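Local coordinates for protein cyanophage-like gp41-1 intein (Metagenome, PDB 6QAZ) that probably carries out protein splicing, excising itself and joining its flanking sequences, as a naturally split intein of the HINT fold, at residues S1-T13 against L108-N122. Residues are numbered along the deposited sequence; the frame is centred on the assembly and turned at random. Where two conformers were deposited one is given.
Sequences SGGALDLKTQVQT and LIDIEVSGNHLFYAN
Next to the N-terminal splice junction of the intein, L5 and I109 form an antiparallel hydrogen-bonded pair, with L5 N to I109 O and I109 N to L5 O both 2.8 Å. Just before it, A4 CB presses tightly on L108 CB at 3.4 Å; inteins usually begin with cysteine or serine, and A4 probably occupies that place. The preceding S1-G3 curls round the D110 carboxylate, with S1 O 2.6 Å from D110 OD2 and G3 O over one face. A water accepts from S1 N within bonding reach of D110 OD1 and I111 O, while S1 N also makes a weak salt bridge to E112 OE1. In the HINT fold the intein's two ends meet, and here H127 touches S1 and T126 backs F119. F119 has CB directed at residues 1-13 (chi1 55°, CG between backbone N and carbonyl carbon): L5 CD1 lies at the ring edge, 3.9 Å from F119 CZ, and V11 CG1 approaches F119 CD1 obliquely at 3.7 Å. Further along, N122 grips Q10 twice: Q10 N meets N122 OD1 at 2.9 Å, nearly straight (175°) but tilted 31° from the amide carbonyl plane, and N122 N donates to Q10 O at 2.8 Å.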
loop_
_atom_site.group_PDB
_atom_site.type_symbol
_atom_site.label_atom_id
_atom_site.label_comp_id
_atom_site.label_asym_id
_atom_site.label_seq_id
_atom_site.Cartn_x
_atom_site.Cartn_y
_atom_site.Cartn_z
ATOM N N SER A 1 2.670 11.529 -0.015
ATOM C CA SER A 1 3.807 10.852 -0.647
ATOM C C SER A 1 3.516 10.684 -2.122
ATOM O O SER A 1 2.338 10.659 -2.509
ATOM C CB SER A 1 4.053 9.508 -0.015
ATOM O OG SER A 1 4.121 9.551 1.379
ATOM N N GLY A 2 4.638 10.554 -2.807
ATOM C CA GLY A 2 4.700 10.137 -4.191
ATOM C C GLY A 2 4.352 8.681 -4.366
ATOM O O GLY A 2 4.329 7.864 -3.420
ATOM N N GLY A 3 4.089 8.345 -5.610
ATOM C CA GLY A 3 3.603 7.030 -6.021
ATOM C C GLY A 3 2.158 6.814 -5.644
ATOM O O GLY A 3 1.490 7.741 -5.235
ATOM N N ALA A 4 1.687 5.585 -5.778
ATOM C CA ALA A 4 0.253 5.331 -5.848
ATOM C C ALA A 4 -0.018 3.832 -5.883
ATOM O O ALA A 4 0.887 3.007 -6.105
ATOM C CB ALA A 4 -0.330 6.059 -7.041
ATOM N N LEU A 5 -1.279 3.492 -5.688
ATOM C CA LEU A 5 -1.780 2.129 -5.532
ATOM C C LEU A 5 -2.878 1.846 -6.560
ATOM O O LEU A 5 -3.644 2.716 -6.971
ATOM C CB LEU A 5 -2.356 1.940 -4.138
ATOM C CG LEU A 5 -1.332 1.971 -3.014
ATOM C CD1 LEU A 5 -1.985 1.944 -1.656
ATOM C CD2 LEU A 5 -0.347 0.884 -3.113
ATOM N N ASP A 6 -3.040 0.560 -6.900
ATOM C CA ASP A 6 -4.138 0.168 -7.796
ATOM C C ASP A 6 -5.473 0.594 -7.232
ATOM O O ASP A 6 -5.717 0.497 -6.017
ATOM C CB ASP A 6 -4.092 -1.333 -8.012
ATOM C CG ASP A 6 -5.050 -1.772 -9.076
ATOM O OD1 ASP A 6 -4.747 -1.491 -10.247
ATOM O OD2 ASP A 6 -6.121 -2.324 -8.725
ATOM N N LEU A 7 -6.395 0.967 -8.113
ATOM C CA LEU A 7 -7.738 1.415 -7.698
ATOM C C LEU A 7 -8.499 0.372 -6.892
ATOM O O LEU A 7 -9.330 0.778 -6.061
ATOM C CB LEU A 7 -8.595 1.727 -8.921
ATOM C CG LEU A 7 -8.636 3.183 -9.362
ATOM C CD1 LEU A 7 -7.314 3.578 -9.919
ATOM C CD2 LEU A 7 -9.741 3.393 -10.389
ATOM N N LYS A 8 -8.273 -0.906 -7.122
ATOM C CA LYS A 8 -9.055 -1.967 -6.482
ATOM C C LYS A 8 -8.408 -2.451 -5.198
ATOM O O LYS A 8 -8.943 -3.365 -4.555
ATOM C CB LYS A 8 -9.266 -3.114 -7.452
ATOM C CG LYS A 8 -10.074 -2.671 -8.678
ATOM C CD LYS A 8 -10.724 -3.677 -9.522
ATOM C CE LYS A 8 -11.565 -4.732 -8.825
ATOM N NZ LYS A 8 -12.968 -4.382 -8.478
ATOM N N THR A 9 -7.296 -1.861 -4.789
ATOM C CA THR A 9 -6.683 -2.190 -3.495
ATOM C C THR A 9 -7.707 -1.993 -2.394
ATOM O O THR A 9 -8.346 -0.934 -2.352
ATOM C CB THR A 9 -5.499 -1.253 -3.250
ATOM O OG1 THR A 9 -4.562 -1.304 -4.341
ATOM C CG2 THR A 9 -4.773 -1.604 -1.979
ATOM N N GLN A 10 -7.840 -2.938 -1.485
ATOM C CA GLN A 10 -8.797 -2.818 -0.385
ATOM C C GLN A 10 -8.115 -2.309 0.880
ATOM O O GLN A 10 -7.023 -2.736 1.241
ATOM C CB GLN A 10 -9.524 -4.111 -0.116
ATOM C CG GLN A 10 -10.535 -4.436 -1.201
ATOM C CD GLN A 10 -11.201 -5.754 -0.917
ATOM O OE1 GLN A 10 -10.546 -6.806 -0.925
ATOM N NE2 GLN A 10 -12.484 -5.736 -0.601
ATOM N N VAL A 11 -8.796 -1.398 1.545
ATOM C CA VAL A 11 -8.380 -0.866 2.859
ATOM C C VAL A 11 -9.549 -1.082 3.814
ATOM O O VAL A 11 -10.705 -1.193 3.404
ATOM C CB VAL A 11 -7.978 0.610 2.755
ATOM C CG1 VAL A 11 -6.791 0.764 1.833
ATOM C CG2 VAL A 11 -9.126 1.498 2.323
ATOM N N GLN A 12 -9.241 -1.150 5.096
ATOM C CA GLN A 12 -10.225 -1.453 6.135
ATOM C C GLN A 12 -10.680 -0.155 6.810
ATOM O O GLN A 12 -9.849 0.524 7.424
ATOM C CB GLN A 12 -9.557 -2.408 7.105
ATOM C CG GLN A 12 -10.550 -3.070 8.018
ATOM C CD GLN A 12 -9.946 -4.199 8.805
ATOM O OE1 GLN A 12 -8.907 -4.773 8.487
ATOM N NE2 GLN A 12 -10.631 -4.531 9.863
ATOM N N THR A 13 -11.956 0.159 6.707
ATOM C CA THR A 13 -12.550 1.293 7.428
ATOM C C THR A 13 -13.358 0.728 8.570
ATOM O O THR A 13 -13.720 -0.457 8.574
ATOM C CB THR A 13 -13.392 2.181 6.520
ATOM O OG1 THR A 13 -14.661 1.564 6.291
ATOM C CG2 THR A 13 -12.691 2.534 5.236
ATOM N N LEU A 108 -3.763 4.968 -11.076
ATOM C CA LEU A 108 -3.457 4.624 -9.688
ATOM C C LEU A 108 -3.905 5.758 -8.789
ATOM O O LEU A 108 -4.015 6.927 -9.224
ATOM C CB LEU A 108 -1.957 4.384 -9.537
ATOM C CG LEU A 108 -1.305 3.286 -10.386
ATOM C CD1 LEU A 108 0.185 3.333 -10.154
ATOM C CD2 LEU A 108 -1.823 1.921 -10.068
ATOM N N ILE A 109 -4.088 5.450 -7.516
ATOM C CA ILE A 109 -4.407 6.602 -6.689
ATOM C C ILE A 109 -3.616 6.598 -5.403
ATOM O O ILE A 109 -2.945 5.668 -4.967
ATOM C CB ILE A 109 -5.898 6.548 -6.461
ATOM C CG1 ILE A 109 -6.469 7.824 -5.857
ATOM C CG2 ILE A 109 -6.173 5.331 -5.607
ATOM C CD1 ILE A 109 -6.083 9.094 -6.547
ATOM N N ASP A 110 -3.603 7.812 -4.896
ATOM C CA ASP A 110 -2.662 8.219 -3.852
ATOM C C ASP A 110 -3.432 8.970 -2.782
ATOM O O ASP A 110 -4.093 9.956 -3.119
ATOM C CB ASP A 110 -1.647 9.115 -4.517
ATOM C CG ASP A 110 -0.482 9.461 -3.658
ATOM O OD1 ASP A 110 -0.306 8.902 -2.564
ATOM O OD2 ASP A 110 0.294 10.339 -4.149
ATOM N N ILE A 111 -3.309 8.553 -1.534
ATOM C CA ILE A 111 -3.935 9.224 -0.400
ATOM C C ILE A 111 -2.880 9.562 0.644
ATOM O O ILE A 111 -1.821 8.961 0.673
ATOM C CB ILE A 111 -5.073 8.376 0.208
ATOM C CG1 ILE A 111 -4.577 7.152 0.982
ATOM C CG2 ILE A 111 -6.077 7.970 -0.855
ATOM C CD1 ILE A 111 -5.678 6.349 1.650
ATOM N N GLU A 112 -3.199 10.495 1.506
ATOM C CA GLU A 112 -2.399 10.833 2.687
ATOM C C GLU A 112 -3.228 10.536 3.923
ATOM O O GLU A 112 -4.408 10.955 3.973
ATOM C CB GLU A 112 -2.046 12.317 2.693
ATOM C CG GLU A 112 -1.167 12.703 3.839
ATOM C CD GLU A 112 0.222 12.160 3.698
ATOM O OE1 GLU A 112 0.684 11.798 2.575
ATOM O OE2 GLU A 112 0.900 12.151 4.804
ATOM N N VAL A 113 -2.642 9.871 4.906
ATOM C CA VAL A 113 -3.336 9.577 6.150
ATOM C C VAL A 113 -2.549 10.162 7.321
ATOM O O VAL A 113 -1.368 10.484 7.207
ATOM C CB VAL A 113 -3.637 8.076 6.331
ATOM C CG1 VAL A 113 -4.272 7.502 5.058
ATOM C CG2 VAL A 113 -2.411 7.268 6.726
ATOM N N SER A 114 -3.232 10.277 8.456
ATOM C CA SER A 114 -2.670 10.855 9.668
ATOM C C SER A 114 -1.755 9.864 10.385
ATOM O O SER A 114 -1.465 8.759 9.915
ATOM C CB SER A 114 -3.781 11.358 10.554
ATOM O OG SER A 114 -4.565 10.290 11.106
ATOM N N GLY A 115 -1.321 10.266 11.577
ATOM C CA GLY A 115 -0.623 9.336 12.452
ATOM C C GLY A 115 0.704 8.916 11.866
ATOM O O GLY A 115 1.477 9.739 11.337
ATOM N N ASN A 116 0.937 7.610 11.888
ATOM C CA ASN A 116 2.174 7.033 11.346
ATOM C C ASN A 116 2.184 6.937 9.828
ATOM O O ASN A 116 3.167 6.423 9.283
ATOM C CB ASN A 116 2.448 5.678 11.988
ATOM C CG ASN A 116 1.475 4.585 11.602
ATOM O OD1 ASN A 116 0.536 4.786 10.826
ATOM N ND2 ASN A 116 1.691 3.419 12.173
ATOM N N HIS A 117 1.158 7.421 9.157
ATOM C CA HIS A 117 1.115 7.438 7.671
ATOM C C HIS A 117 1.042 6.034 7.070
ATOM O O HIS A 117 1.258 5.916 5.866
ATOM C CB HIS A 117 2.275 8.201 7.041
ATOM C CG HIS A 117 2.348 9.564 7.498
ATOM N ND1 HIS A 117 1.363 10.476 7.361
ATOM C CD2 HIS A 117 3.334 10.173 8.123
ATOM C CE1 HIS A 117 1.746 11.643 7.904
ATOM N NE2 HIS A 117 2.957 11.474 8.355
ATOM N N LEU A 118 0.686 5.036 7.849
ATOM C CA LEU A 118 0.577 3.665 7.337
ATOM C C LEU A 118 -0.885 3.230 7.271
ATOM O O LEU A 118 -1.765 3.775 7.978
ATOM C CB LEU A 118 1.355 2.680 8.219
ATOM C CG LEU A 118 2.805 3.055 8.540
ATOM C CD1 LEU A 118 3.461 1.954 9.357
ATOM C CD2 LEU A 118 3.595 3.344 7.282
ATOM N N PHE A 119 -1.134 2.193 6.499
ATOM C CA PHE A 119 -2.420 1.504 6.523
ATOM C C PHE A 119 -2.234 0.125 5.913
ATOM O O PHE A 119 -1.340 -0.096 5.081
ATOM C CB PHE A 119 -3.542 2.283 5.820
ATOM C CG PHE A 119 -3.292 2.703 4.393
ATOM C CD1 PHE A 119 -3.561 1.880 3.325
ATOM C CD2 PHE A 119 -2.828 3.953 4.133
ATOM C CE1 PHE A 119 -3.360 2.300 2.029
ATOM C CE2 PHE A 119 -2.668 4.383 2.834
ATOM C CZ PHE A 119 -2.886 3.537 1.775
ATOM N N TYR A 120 -3.101 -0.801 6.291
ATOM C CA TYR A 120 -3.127 -2.110 5.641
ATOM C C TYR A 120 -3.862 -2.012 4.304
ATOM O O TYR A 120 -4.969 -1.478 4.201
ATOM C CB TYR A 120 -3.832 -3.129 6.545
ATOM C CG TYR A 120 -2.993 -3.555 7.741
ATOM C CD1 TYR A 120 -1.857 -4.319 7.570
ATOM C CD2 TYR A 120 -3.304 -3.186 9.043
ATOM C CE1 TYR A 120 -1.059 -4.730 8.619
ATOM C CE2 TYR A 120 -2.507 -3.606 10.122
ATOM C CZ TYR A 120 -1.383 -4.375 9.894
ATOM O OH TYR A 120 -0.555 -4.834 10.908
ATOM N N ALA A 121 -3.243 -2.561 3.284
ATOM C CA ALA A 121 -3.728 -2.536 1.896
ATOM C C ALA A 121 -3.691 -3.976 1.419
ATOM O O ALA A 121 -2.603 -4.571 1.370
ATOM C CB ALA A 121 -2.855 -1.623 1.074
ATOM N N ASN A 122 -4.841 -4.564 1.154
ATOM C CA ASN A 122 -4.901 -6.037 0.907
ATOM C C ASN A 122 -4.206 -6.796 2.043
ATOM O O ASN A 122 -3.562 -7.828 1.808
ATOM C CB ASN A 122 -4.329 -6.404 -0.438
ATOM C CG ASN A 122 -5.015 -5.725 -1.585
ATOM O OD1 ASN A 122 -6.163 -5.290 -1.495
ATOM N ND2 ASN A 122 -4.341 -5.649 -2.688
HETATM O O HOH W 1 0.645 9.732 -0.103
HETATM O O HOH W 2 -6.413 -5.550 -4.868
HETATM O O HOH W 3 -3.382 -3.742 -5.139
HETATM O O HOH W 4 -8.037 -7.269 -1.493
HETATM O O HOH W 5 -6.635 -0.362 6.005
#